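Long-range contacts in PHOX (Pseudomonas fluorescens, PDB 4A9V), which acts as an alkaline phosphatase, probably hydrolysing phosphate monoesters with an iron-calcium cofactor held in a beta-propeller: residues Y399-N404 with N476-L481; K271-A276 with R385-V390; L489-D494 with L512-A517; Y426-R431 with W446-V451. All blocks are in the same frame, centred on the assembly; numbering follows the deposited sequence.

Interaction 1 (Y399-N404 with N476-L481). With CA (calcium ion), chain R; CA (calcium ion), chain Q.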
# COMPACT_ATOMS: atom_id res chain seq x y z
N TYR A 399 -10.29 -5.67 8.26
CA TYR A 399 -9.97 -6.69 7.26
C TYR A 399 -8.55 -6.46 6.77
O TYR A 399 -8.15 -5.31 6.55
CB TYR A 399 -10.93 -6.58 6.07
CG TYR A 399 -12.38 -6.83 6.42
CD1 TYR A 399 -13.12 -5.90 7.14
CD2 TYR A 399 -13.03 -7.98 5.99
CE1 TYR A 399 -14.42 -6.16 7.52
CE2 TYR A 399 -14.34 -8.23 6.33
CZ TYR A 399 -15.04 -7.32 7.10
OH TYR A 399 -16.32 -7.62 7.47
N CYS A 400 -7.80 -7.54 6.61
CA CYS A 400 -6.40 -7.46 6.21
C CYS A 400 -6.12 -8.58 5.21
O CYS A 400 -6.39 -9.75 5.49
CB CYS A 400 -5.51 -7.68 7.45
SG CYS A 400 -3.73 -7.59 7.15
N THR A 401 -5.55 -8.23 4.06
CA THR A 401 -5.11 -9.26 3.14
C THR A 401 -3.80 -9.88 3.62
O THR A 401 -2.93 -9.19 4.17
CB THR A 401 -4.96 -8.72 1.72
OG1 THR A 401 -4.10 -7.58 1.74
CG2 THR A 401 -6.31 -8.36 1.12
N LEU A 402 -3.71 -11.19 3.46
CA LEU A 402 -2.49 -11.95 3.68
C LEU A 402 -2.20 -12.60 2.34
O LEU A 402 -2.87 -13.56 1.94
CB LEU A 402 -2.73 -12.99 4.78
CG LEU A 402 -3.13 -12.44 6.16
CD1 LEU A 402 -3.47 -13.59 7.11
CD2 LEU A 402 -2.01 -11.59 6.73
N THR A 403 -1.36 -11.95 1.55
CA THR A 403 -1.47 -12.10 0.11
C THR A 403 -1.05 -13.49 -0.37
O THR A 403 -1.64 -14.04 -1.29
CB THR A 403 -0.76 -10.95 -0.64
OG1 THR A 403 -1.22 -10.94 -1.99
CG2 THR A 403 0.75 -11.09 -0.63
N ASN A 404 -0.01 -14.04 0.27
CA ASN A 404 0.48 -15.40 0.04
C ASN A 404 1.71 -15.61 0.92
O ASN A 404 2.16 -14.67 1.60
CB ASN A 404 0.80 -15.65 -1.44
CG ASN A 404 1.69 -14.59 -2.05
OD1 ASN A 404 2.81 -14.36 -1.59
ND2 ASN A 404 1.21 -13.96 -3.12
N ASN A 476 -6.33 -14.97 -7.05
CA ASN A 476 -5.22 -15.23 -6.15
C ASN A 476 -4.53 -13.95 -5.72
O ASN A 476 -4.57 -12.94 -6.43
CB ASN A 476 -4.22 -16.22 -6.76
CG ASN A 476 -3.31 -15.59 -7.79
OD1 ASN A 476 -2.17 -15.21 -7.49
ND2 ASN A 476 -3.78 -15.53 -9.04
N SER A 477 -3.92 -14.00 -4.54
CA SER A 477 -3.09 -12.93 -4.02
C SER A 477 -3.87 -11.61 -3.88
O SER A 477 -3.46 -10.57 -4.40
CB SER A 477 -1.85 -12.73 -4.89
OG SER A 477 -1.11 -13.93 -5.02
N PRO A 478 -4.94 -11.63 -3.08
CA PRO A 478 -5.58 -10.36 -2.74
C PRO A 478 -4.57 -9.45 -2.04
O PRO A 478 -3.70 -9.92 -1.30
CB PRO A 478 -6.70 -10.79 -1.78
CG PRO A 478 -6.16 -12.02 -1.13
CD PRO A 478 -5.38 -12.73 -2.21
N ASP A 479 -4.69 -8.15 -2.28
CA ASP A 479 -3.65 -7.21 -1.89
C ASP A 479 -4.35 -5.93 -1.42
O ASP A 479 -4.60 -5.77 -0.22
CB ASP A 479 -2.69 -7.00 -3.09
CG ASP A 479 -1.56 -6.02 -2.83
OD1 ASP A 479 -1.72 -5.08 -2.02
OD2 ASP A 479 -0.54 -6.10 -3.56
N GLY A 480 -4.84 -5.12 -2.35
CA GLY A 480 -5.60 -3.94 -1.98
C GLY A 480 -6.99 -4.27 -1.48
O GLY A 480 -7.61 -5.26 -1.88
N LEU A 481 -7.52 -3.36 -0.66
CA LEU A 481 -8.89 -3.43 -0.15
C LEU A 481 -9.45 -2.02 -0.07
O LEU A 481 -8.70 -1.07 0.21
CB LEU A 481 -8.93 -4.04 1.25
CG LEU A 481 -8.53 -5.50 1.43
CD1 LEU A 481 -8.55 -5.83 2.92
CD2 LEU A 481 -9.46 -6.43 0.66
CA CA R . 1.26 -7.50 -3.43
CA CA Q . 0.45 -4.00 -2.69
O HOH W 1 2.23 -2.28 -4.07
O HOH W 2 -0.22 -1.58 -2.57
O HOH W 3 -0.91 -3.50 -4.72
O HOH W 4 1.89 -5.24 -4.51
O HOH W 5 3.61 -7.06 -3.63
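In this beta-propeller, strand 399-402 and strand 478-481 belong to two different sheets and run at 151° to each other; side-chain-to-backbone bonds, from T401 in the first strand and T403 just after it, join the segments in place of a ladder. T401 has the largest share of the contact. Its CB lies 3.5 Å from P478 O. From there OG1, set between the backbone N and the carbonyl carbon (chi1 54°), reaches D479 O at 2.7 Å, donating to it in the carbonyl plane on a lone pair. The other branch, CG2, meets L481 tip to tip, 3.6 Å from L481 CG, and also brushes P478 CB. One threonine thus spends its hydroxyl on the backbone and its methyl on the apolar side chains. T403 repeats the polar half of this: OG1, anti to the backbone N, donates to P478 O at 2.8 Å, but from 51° above the carbonyl plane. Beyond the strands the link passes through side chains. N404 ND2 gives a hydrogen bond of 3.0 Å to S477 OG, which lies close to the amide plane, and S477 OG in turn donates to N476 OD1, also at 3.0 Å. An alanine at S477 would remove this hydroxyl and would probably leave the N404 and N476 amides without the relay that couples the two loops. D479 and G480 both face L492, a classic beta bulge. D479 CB leads away from 399-404, and its carboxylate binds the metals: OD2 bridges two calcium ions, 2.3 Å from calcium R and 2.5 Å from calcium Q.

Interaction 2 (K271-A276 with R385-V390). With CA (calcium ion), chain Q; CA (calcium ion), chain R; FEO (mu-oxo-diiron), chain S.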
# COMPACT_ATOMS: atom_id res chain seq x y z
N LYS A 271 8.30 -2.41 6.53
CA LYS A 271 7.92 -2.29 5.13
C LYS A 271 6.41 -2.05 5.03
O LYS A 271 5.61 -2.97 4.84
CB LYS A 271 8.42 -3.50 4.34
CG LYS A 271 9.93 -3.60 4.41
CD LYS A 271 10.54 -4.67 3.54
CE LYS A 271 12.02 -4.78 3.84
NZ LYS A 271 12.70 -5.86 3.08
N HIS A 272 6.03 -0.81 5.31
CA HIS A 272 4.62 -0.44 5.47
C HIS A 272 3.86 -0.60 4.19
O HIS A 272 4.22 0.00 3.18
CB HIS A 272 4.53 1.03 5.88
CG HIS A 272 5.00 1.32 7.27
ND1 HIS A 272 4.17 1.27 8.34
CD2 HIS A 272 6.23 1.75 7.75
CE1 HIS A 272 4.84 1.63 9.44
NE2 HIS A 272 6.10 1.92 9.08
N GLU A 273 2.71 -1.28 4.25
CA GLU A 273 1.80 -1.35 3.11
C GLU A 273 0.82 -0.17 3.13
O GLU A 273 0.95 0.76 2.34
CB GLU A 273 1.05 -2.67 3.07
CG GLU A 273 0.18 -2.80 1.83
CD GLU A 273 0.86 -3.51 0.68
OE1 GLU A 273 1.90 -4.16 0.92
OE2 GLU A 273 0.31 -3.44 -0.45
N ASN A 274 -0.16 -0.20 4.04
CA ASN A 274 -1.09 0.93 4.19
C ASN A 274 -1.28 1.29 5.65
O ASN A 274 -0.61 0.77 6.54
CB ASN A 274 -2.42 0.71 3.42
CG ASN A 274 -3.50 0.03 4.26
OD1 ASN A 274 -3.23 -0.82 5.10
ND2 ASN A 274 -4.76 0.32 3.92
N ALA A 275 -2.15 2.27 5.88
CA ALA A 275 -2.36 2.82 7.21
C ALA A 275 -3.86 3.09 7.37
O ALA A 275 -4.40 4.00 6.76
CB ALA A 275 -1.56 4.11 7.37
N ALA A 276 -4.53 2.19 8.07
CA ALA A 276 -5.99 2.20 8.16
C ALA A 276 -6.44 2.96 9.40
O ALA A 276 -6.14 2.55 10.52
CB ALA A 276 -6.52 0.77 8.20
N ARG A 385 2.41 -12.38 4.74
CA ARG A 385 2.48 -11.14 3.95
C ARG A 385 1.24 -10.27 4.10
O ARG A 385 0.47 -10.08 3.15
CB ARG A 385 2.74 -11.43 2.48
CG ARG A 385 4.08 -12.07 2.21
CD ARG A 385 4.34 -12.14 0.72
NE ARG A 385 4.36 -10.80 0.15
CZ ARG A 385 4.09 -10.52 -1.12
NH1 ARG A 385 4.05 -11.50 -2.01
NH2 ARG A 385 3.99 -9.26 -1.51
N PRO A 386 1.11 -9.62 5.26
CA PRO A 386 0.07 -8.60 5.41
C PRO A 386 0.23 -7.49 4.39
O PRO A 386 1.31 -6.90 4.27
CB PRO A 386 0.29 -8.07 6.83
CG PRO A 386 1.15 -9.07 7.51
CD PRO A 386 1.97 -9.71 6.45
N GLU A 387 -0.84 -7.22 3.65
CA GLU A 387 -0.87 -6.04 2.79
C GLU A 387 -1.93 -5.08 3.31
O GLU A 387 -1.79 -4.60 4.44
CB GLU A 387 -0.94 -6.42 1.31
CG GLU A 387 0.38 -7.05 0.85
CD GLU A 387 0.56 -7.08 -0.66
OE1 GLU A 387 -0.02 -7.98 -1.29
OE2 GLU A 387 1.31 -6.23 -1.22
N TRP A 388 -2.96 -4.74 2.54
CA TRP A 388 -3.84 -3.65 2.97
C TRP A 388 -4.76 -4.05 4.11
O TRP A 388 -5.26 -5.17 4.17
CB TRP A 388 -4.71 -3.16 1.82
CG TRP A 388 -3.96 -2.45 0.73
CD1 TRP A 388 -2.82 -2.85 0.06
CD2 TRP A 388 -4.46 -1.31 -0.02
NE1 TRP A 388 -2.57 -2.04 -1.01
CE2 TRP A 388 -3.55 -1.12 -1.14
CE3 TRP A 388 -5.60 -0.51 0.07
CZ2 TRP A 388 -3.76 -0.14 -2.09
CZ3 TRP A 388 -5.81 0.45 -0.92
CH2 TRP A 388 -4.91 0.62 -1.98
N ILE A 389 -5.07 -3.05 4.93
CA ILE A 389 -6.05 -3.16 6.00
C ILE A 389 -7.13 -2.10 5.79
O ILE A 389 -6.83 -0.95 5.42
CB ILE A 389 -5.37 -2.96 7.38
CG1 ILE A 389 -4.30 -4.04 7.57
CG2 ILE A 389 -6.40 -3.01 8.50
CD1 ILE A 389 -3.42 -3.84 8.79
N VAL A 390 -8.39 -2.47 6.04
CA VAL A 390 -9.48 -1.50 6.02
C VAL A 390 -10.40 -1.75 7.21
O VAL A 390 -10.46 -2.85 7.76
CB VAL A 390 -10.31 -1.57 4.70
CG1 VAL A 390 -9.48 -1.10 3.52
CG2 VAL A 390 -10.88 -2.96 4.48
CA CA Q . 0.45 -4.00 -2.69
CA CA R . 1.26 -7.50 -3.43
FE1 FEO S . 3.73 -2.39 -2.52
FE2 FEO S . 3.01 -5.10 -0.47
O FEO S . 2.82 -4.07 -2.09
O HOH W 6 -1.13 -2.34 5.85
O HOH W 5 3.61 -7.06 -3.63
O HOH W 2 -0.22 -1.58 -2.57
O HOH W 1 2.23 -2.28 -4.07
O HOH W 3 -0.91 -3.50 -4.72
O HOH W 4 1.89 -5.24 -4.51
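E273 sends CG anti to its backbone N (chi1 -176°) and bends at chi2 (93°), while E387 places CG beside its backbone N and extends beyond it; the side chains so cross obliquely and the carboxylates stand almost perpendicular, their planes 85° apart, at the iron-calcium cofactor of the beta-propeller. E273 bridges with one oxygen per metal: OE1 binds FE2 at 2.0 Å and OE2 binds calcium Q at 2.3 Å. E387 concentrates its bonds on OE2, which lies 2.2 Å from FE2, 2.5 Å from calcium R and, more loosely, 2.8 Å from calcium Q; OE1 also binds calcium R. Positive metal charge would offset the repulsion that E273 OE1 and E387 OE2, probably both ionised, meet at 3.0 Å. E194, D292 and the bridging oxo atom are further ligands of FE2, and R385 NE salt-bridges D292.

Nearby, the N274 amide pairs with the I389 backbone much as a peptide group of a neighbouring strand would. Its ND2 donates to I389 O at 2.9 Å, nearly straight and on a lone pair, while OD1 accepts from I389 N, also at 2.9 Å, from above its carbonyl plane. Water 6 accepts from N274 N and lies within hydrogen-bonding reach of N274 OD1 and E387 O, linking the segments. W388 presents its ring edge to E273 OE2, and its NE1 donates to water 2, a ligand of calcium Q.

Interaction 3 (L489-D494 with L512-A517). With CA (calcium ion), chain R; LI (lithium ion), chain G.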
# COMPACT_ATOMS: atom_id res chain seq x y z
N LEU A 489 -17.18 -4.41 0.32
CA LEU A 489 -15.74 -4.60 0.41
C LEU A 489 -15.17 -4.92 -0.95
O LEU A 489 -15.45 -5.97 -1.54
CB LEU A 489 -15.42 -5.75 1.38
CG LEU A 489 -13.93 -6.07 1.54
CD1 LEU A 489 -13.17 -4.89 2.13
CD2 LEU A 489 -13.76 -7.31 2.40
N TRP A 490 -14.30 -4.04 -1.43
CA TRP A 490 -13.66 -4.18 -2.73
C TRP A 490 -12.29 -4.77 -2.54
O TRP A 490 -11.55 -4.37 -1.64
CB TRP A 490 -13.58 -2.81 -3.40
CG TRP A 490 -14.93 -2.20 -3.64
CD1 TRP A 490 -15.68 -1.42 -2.77
CD2 TRP A 490 -15.76 -2.36 -4.83
NE1 TRP A 490 -16.88 -1.08 -3.34
CE2 TRP A 490 -16.98 -1.61 -4.58
CE3 TRP A 490 -15.60 -3.01 -6.04
CZ2 TRP A 490 -17.99 -1.52 -5.53
CZ3 TRP A 490 -16.63 -2.93 -6.97
CH2 TRP A 490 -17.78 -2.18 -6.73
N ILE A 491 -11.99 -5.81 -3.32
CA ILE A 491 -10.79 -6.63 -3.18
C ILE A 491 -9.98 -6.55 -4.48
O ILE A 491 -10.53 -6.79 -5.56
CB ILE A 491 -11.16 -8.11 -2.95
CG1 ILE A 491 -11.99 -8.29 -1.68
CG2 ILE A 491 -9.90 -8.97 -2.91
CD1 ILE A 491 -12.70 -9.62 -1.59
N LEU A 492 -8.73 -6.13 -4.39
CA LEU A 492 -7.89 -5.89 -5.56
C LEU A 492 -6.76 -6.91 -5.54
O LEU A 492 -6.25 -7.24 -4.47
CB LEU A 492 -7.32 -4.46 -5.49
CG LEU A 492 -8.32 -3.32 -5.69
CD1 LEU A 492 -9.33 -3.15 -4.56
CD2 LEU A 492 -7.57 -2.02 -5.87
N THR A 493 -6.36 -7.43 -6.70
CA THR A 493 -5.37 -8.49 -6.72
C THR A 493 -4.03 -8.12 -7.34
O THR A 493 -3.94 -7.33 -8.28
CB THR A 493 -5.89 -9.81 -7.35
OG1 THR A 493 -5.93 -9.72 -8.78
CG2 THR A 493 -7.26 -10.15 -6.84
N ASP A 494 -2.99 -8.75 -6.79
CA ASP A 494 -1.63 -8.68 -7.29
C ASP A 494 -1.03 -10.08 -7.27
O ASP A 494 -0.21 -10.42 -6.41
CB ASP A 494 -0.79 -7.74 -6.42
CG ASP A 494 0.69 -7.83 -6.75
OD1 ASP A 494 1.00 -8.08 -7.93
OD2 ASP A 494 1.52 -7.71 -5.82
N LEU A 512 -12.63 -7.51 -7.21
CA LEU A 512 -13.85 -8.19 -6.83
C LEU A 512 -14.57 -7.39 -5.76
O LEU A 512 -14.03 -6.43 -5.21
CB LEU A 512 -13.54 -9.61 -6.32
CG LEU A 512 -12.65 -10.45 -7.26
CD1 LEU A 512 -11.20 -10.46 -6.81
CD2 LEU A 512 -13.18 -11.88 -7.39
N CYS A 513 -15.82 -7.75 -5.52
CA CYS A 513 -16.63 -7.09 -4.52
C CYS A 513 -17.27 -8.15 -3.64
O CYS A 513 -17.76 -9.17 -4.13
CB CYS A 513 -17.72 -6.25 -5.19
SG CYS A 513 -18.53 -5.07 -4.09
N ALA A 514 -17.28 -7.90 -2.33
CA ALA A 514 -17.74 -8.87 -1.35
C ALA A 514 -18.77 -8.27 -0.41
O ALA A 514 -18.71 -7.08 -0.06
CB ALA A 514 -16.56 -9.41 -0.56
N ASP A 515 -19.65 -9.13 0.07
CA ASP A 515 -20.62 -8.82 1.12
C ASP A 515 -20.09 -9.35 2.45
O ASP A 515 -19.97 -10.56 2.63
CB ASP A 515 -21.95 -9.49 0.77
CG ASP A 515 -23.06 -9.15 1.73
OD1 ASP A 515 -22.80 -9.05 2.94
OD2 ASP A 515 -24.21 -8.99 1.27
N PRO A 516 -19.70 -8.44 3.36
CA PRO A 516 -19.10 -8.89 4.62
C PRO A 516 -19.97 -9.85 5.43
O PRO A 516 -19.45 -10.73 6.11
CB PRO A 516 -18.88 -7.58 5.37
CG PRO A 516 -18.64 -6.58 4.29
CD PRO A 516 -19.60 -6.98 3.20
N ALA A 517 -21.29 -9.66 5.38
CA ALA A 517 -22.21 -10.45 6.19
C ALA A 517 -22.38 -11.86 5.64
O ALA A 517 -22.54 -12.82 6.39
CB ALA A 517 -23.56 -9.76 6.29
CA CA R . 1.26 -7.50 -3.43
LI LI G . 3.25 -7.18 -7.92
O HOH W 7 3.94 -6.56 -6.28
O HOH W 8 3.42 -9.12 -8.43
O HOH W 9 2.56 -7.89 -10.30
O HOH W 4 1.89 -5.24 -4.51
O HOH W 5 3.61 -7.06 -3.63
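The tight part of this contact lies where W490 and C513 face each other as a non-hydrogen-bonded antiparallel pair. C513 SG, anti to its backbone N (chi1 -166°), is carried over the W490 ring and stands 3.7 Å from the centroid of the six-membered ring, only 6° off the normal: a sulfur-aromatic contact over the face, with C513 CB adding a CH-pi contact on the same side. At another part of the ring, NE1 is hydrogen-bonded to D484 OD2. An alanine at W490 would take away the surface under the C513 sulfur, the NE1 bond to D484 and the edge-to-face partner of F524, and would probably loosen this face of the sheet.

Flanking that pair are two hydrogen-bonded pairs, I491 with L512 and L489 with A514. I491 N donates to L512 O at 2.8 Å and L512 N returns a bond to I491 O, also at 2.8 Å. A514 N reaches L489 O at 2.8 Å, while L489 N to A514 O is longer, 3.1 Å. These are the two middle strands of a four-stranded antiparallel sheet, the kind of unit from which a beta-propeller is built. On the face with L489 and I491, I491 CD1 rests 4.0 Å from A514 CB.

Packing loosens toward both ends. L489 CB comes no closer than 4.4 Å to P516 CG. Past T493, whose CG2 still touches L512 CD1, D494 has left the pairing: OD2 binds calcium R at 2.4 Å, and OD1 binds a lithium ion that E532 and waters 7, 8 and 9 also ligate.

Interaction 4 (Y426-R431 with W446-V451)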
# COMPACT_ATOMS: atom_id res chain seq x y z
N TYR A 426 -1.92 -18.77 -2.71
CA TYR A 426 -3.18 -18.08 -3.03
C TYR A 426 -3.55 -16.92 -2.12
O TYR A 426 -4.20 -15.98 -2.56
CB TYR A 426 -4.35 -19.07 -3.06
CG TYR A 426 -4.22 -20.15 -4.11
CD1 TYR A 426 -4.32 -19.85 -5.46
CD2 TYR A 426 -4.07 -21.48 -3.74
CE1 TYR A 426 -4.25 -20.85 -6.42
CE2 TYR A 426 -4.02 -22.49 -4.69
CZ TYR A 426 -4.14 -22.17 -6.02
OH TYR A 426 -4.06 -23.19 -6.95
N GLY A 427 -3.24 -17.05 -0.83
CA GLY A 427 -3.60 -16.01 0.14
C GLY A 427 -4.97 -16.16 0.77
O GLY A 427 -5.72 -17.11 0.51
N GLN A 428 -5.29 -15.20 1.62
CA GLN A 428 -6.51 -15.23 2.41
C GLN A 428 -6.76 -13.82 2.95
O GLN A 428 -5.89 -12.95 2.88
CB GLN A 428 -6.40 -16.27 3.56
CG GLN A 428 -5.31 -15.99 4.59
CD GLN A 428 -4.01 -16.74 4.31
OE1 GLN A 428 -3.79 -17.24 3.22
NE2 GLN A 428 -3.11 -16.73 5.29
N ILE A 429 -8.01 -13.57 3.36
CA ILE A 429 -8.37 -12.30 3.98
C ILE A 429 -8.78 -12.55 5.42
O ILE A 429 -9.71 -13.34 5.71
CB ILE A 429 -9.48 -11.55 3.22
CG1 ILE A 429 -9.06 -11.34 1.77
CG2 ILE A 429 -9.78 -10.23 3.93
CD1 ILE A 429 -10.10 -10.63 0.92
N LEU A 430 -8.06 -11.90 6.32
CA LEU A 430 -8.24 -11.99 7.76
C LEU A 430 -9.15 -10.85 8.24
O LEU A 430 -9.03 -9.73 7.77
CB LEU A 430 -6.86 -11.87 8.40
CG LEU A 430 -6.75 -11.66 9.90
CD1 LEU A 430 -7.28 -12.86 10.67
CD2 LEU A 430 -5.30 -11.39 10.26
N ARG A 431 -10.08 -11.17 9.13
CA ARG A 431 -10.95 -10.18 9.75
C ARG A 431 -10.77 -10.24 11.25
O ARG A 431 -10.65 -11.32 11.82
CB ARG A 431 -12.42 -10.47 9.38
CG ARG A 431 -13.44 -9.68 10.16
CD ARG A 431 -14.82 -9.73 9.53
NE ARG A 431 -15.31 -11.09 9.39
CZ ARG A 431 -16.36 -11.44 8.65
NH1 ARG A 431 -17.07 -10.51 8.03
NH2 ARG A 431 -16.69 -12.72 8.53
N TRP A 446 -10.96 -13.02 15.79
CA TRP A 446 -10.59 -13.05 14.38
C TRP A 446 -11.23 -14.21 13.66
O TRP A 446 -11.59 -15.23 14.26
CB TRP A 446 -9.07 -13.05 14.21
CG TRP A 446 -8.38 -14.30 14.70
CD1 TRP A 446 -7.80 -14.51 15.94
CD2 TRP A 446 -8.20 -15.56 13.98
NE1 TRP A 446 -7.29 -15.78 16.03
CE2 TRP A 446 -7.51 -16.46 14.89
CE3 TRP A 446 -8.57 -16.02 12.73
CZ2 TRP A 446 -7.27 -17.78 14.56
CZ3 TRP A 446 -8.30 -17.34 12.40
CH2 TRP A 446 -7.69 -18.21 13.31
N ASP A 447 -11.38 -14.06 12.34
CA ASP A 447 -11.81 -15.16 11.48
C ASP A 447 -11.20 -14.96 10.10
O ASP A 447 -10.83 -13.85 9.73
CB ASP A 447 -13.35 -15.27 11.40
CG ASP A 447 -14.00 -14.14 10.60
OD1 ASP A 447 -13.97 -12.98 11.07
OD2 ASP A 447 -14.57 -14.42 9.53
N LEU A 448 -11.09 -16.04 9.33
CA LEU A 448 -10.70 -15.89 7.92
C LEU A 448 -11.95 -15.69 7.06
O LEU A 448 -12.71 -16.62 6.79
CB LEU A 448 -9.87 -17.06 7.42
CG LEU A 448 -8.45 -17.15 8.01
CD1 LEU A 448 -7.66 -18.26 7.33
CD2 LEU A 448 -7.70 -15.84 7.93
N PHE A 449 -12.13 -14.45 6.63
CA PHE A 449 -13.26 -14.07 5.79
C PHE A 449 -13.27 -14.82 4.46
O PHE A 449 -14.33 -15.20 3.97
CB PHE A 449 -13.22 -12.55 5.54
CG PHE A 449 -14.30 -12.06 4.63
CD1 PHE A 449 -15.62 -12.07 5.04
CD2 PHE A 449 -14.01 -11.67 3.34
CE1 PHE A 449 -16.64 -11.72 4.17
CE2 PHE A 449 -15.02 -11.25 2.49
CZ PHE A 449 -16.34 -11.31 2.90
N VAL A 450 -12.10 -15.05 3.87
CA VAL A 450 -12.00 -15.92 2.71
C VAL A 450 -10.62 -16.54 2.69
O VAL A 450 -9.65 -15.94 3.15
CB VAL A 450 -12.30 -15.16 1.39
CG1 VAL A 450 -11.23 -14.14 1.08
CG2 VAL A 450 -12.48 -16.14 0.24
N VAL A 451 -10.54 -17.77 2.21
CA VAL A 451 -9.27 -18.42 1.89
C VAL A 451 -9.24 -18.64 0.39
O VAL A 451 -10.06 -19.39 -0.14
CB VAL A 451 -9.11 -19.76 2.64
CG1 VAL A 451 -7.74 -20.34 2.36
CG2 VAL A 451 -9.32 -19.56 4.14
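The R431 guanidinium has the CD1 corner of the F449 ring over one face and the D447 carboxylate at its edge. F449 CD1 stands 3.4 Å above the guanidinium plane, offset toward the rim, with the two planes 74° apart, so the ring is turned steeply and R431 NH2 lies at its edge. D447 is gripped side-on in a salt bridge: R431 NE to D447 OD1 and R431 NH2 to D447 OD2, both 2.9 Å. Each oxygen uses its syn lone pair, and the planes are only 28° apart. The bend at chi3 (58°) brings the R431 head round to D447. Further bonds fix both groups, R431 NH1 going to Y399 OH and P516 O, and D447 OD2 to H338 NE2.

Behind the salt bridge the backbones of the same two residues form a hydrogen-bonded pair, with R431 N donating to D447 O at 2.8 Å, nearly along the C=O axis. On the side of the sheet carrying R431 and D447, I429 CG1 packs 3.6 Å from V450 CG1. On the other side L430 CD1 touches W446 CB and L448 CD2.

The ladder slips by one residue between I429 and L430. I429 N still donates to V450 O at 2.9 Å, but I429 O receives two weak bonds, from F449 N at 2.8 Å with a bent angle and from V450 N at 3.5 Å. With F449 and V450 both facing I429, this is a classic beta bulge in the hairpin of strands 428-434 and 443-451, within an antiparallel sheet of the propeller.

Interactions 1 and 2, centres 9 Å apart, share both calcium ions; T401 O accepts from E387 N at 2.9 Å, so strand 398-402 pairs alongside the strand that carries E387. Interaction 3 joins interaction 1 through D479 N to L492 O, 2.8 Å, and calcium R gathers D479, E387 and D494 from all three. Interaction 4 is more remote, about 7 Å at the nearest atoms from interaction 2. It still abuts interaction 1, where S477 N donates to Y426 O at 2.8 Å, and interaction 3, where I491 CD1 packs 3.8 Å from I429 CD1. Two propeller sheets thus meet beside the iron-calcium cofactor, with interaction 4 farther out.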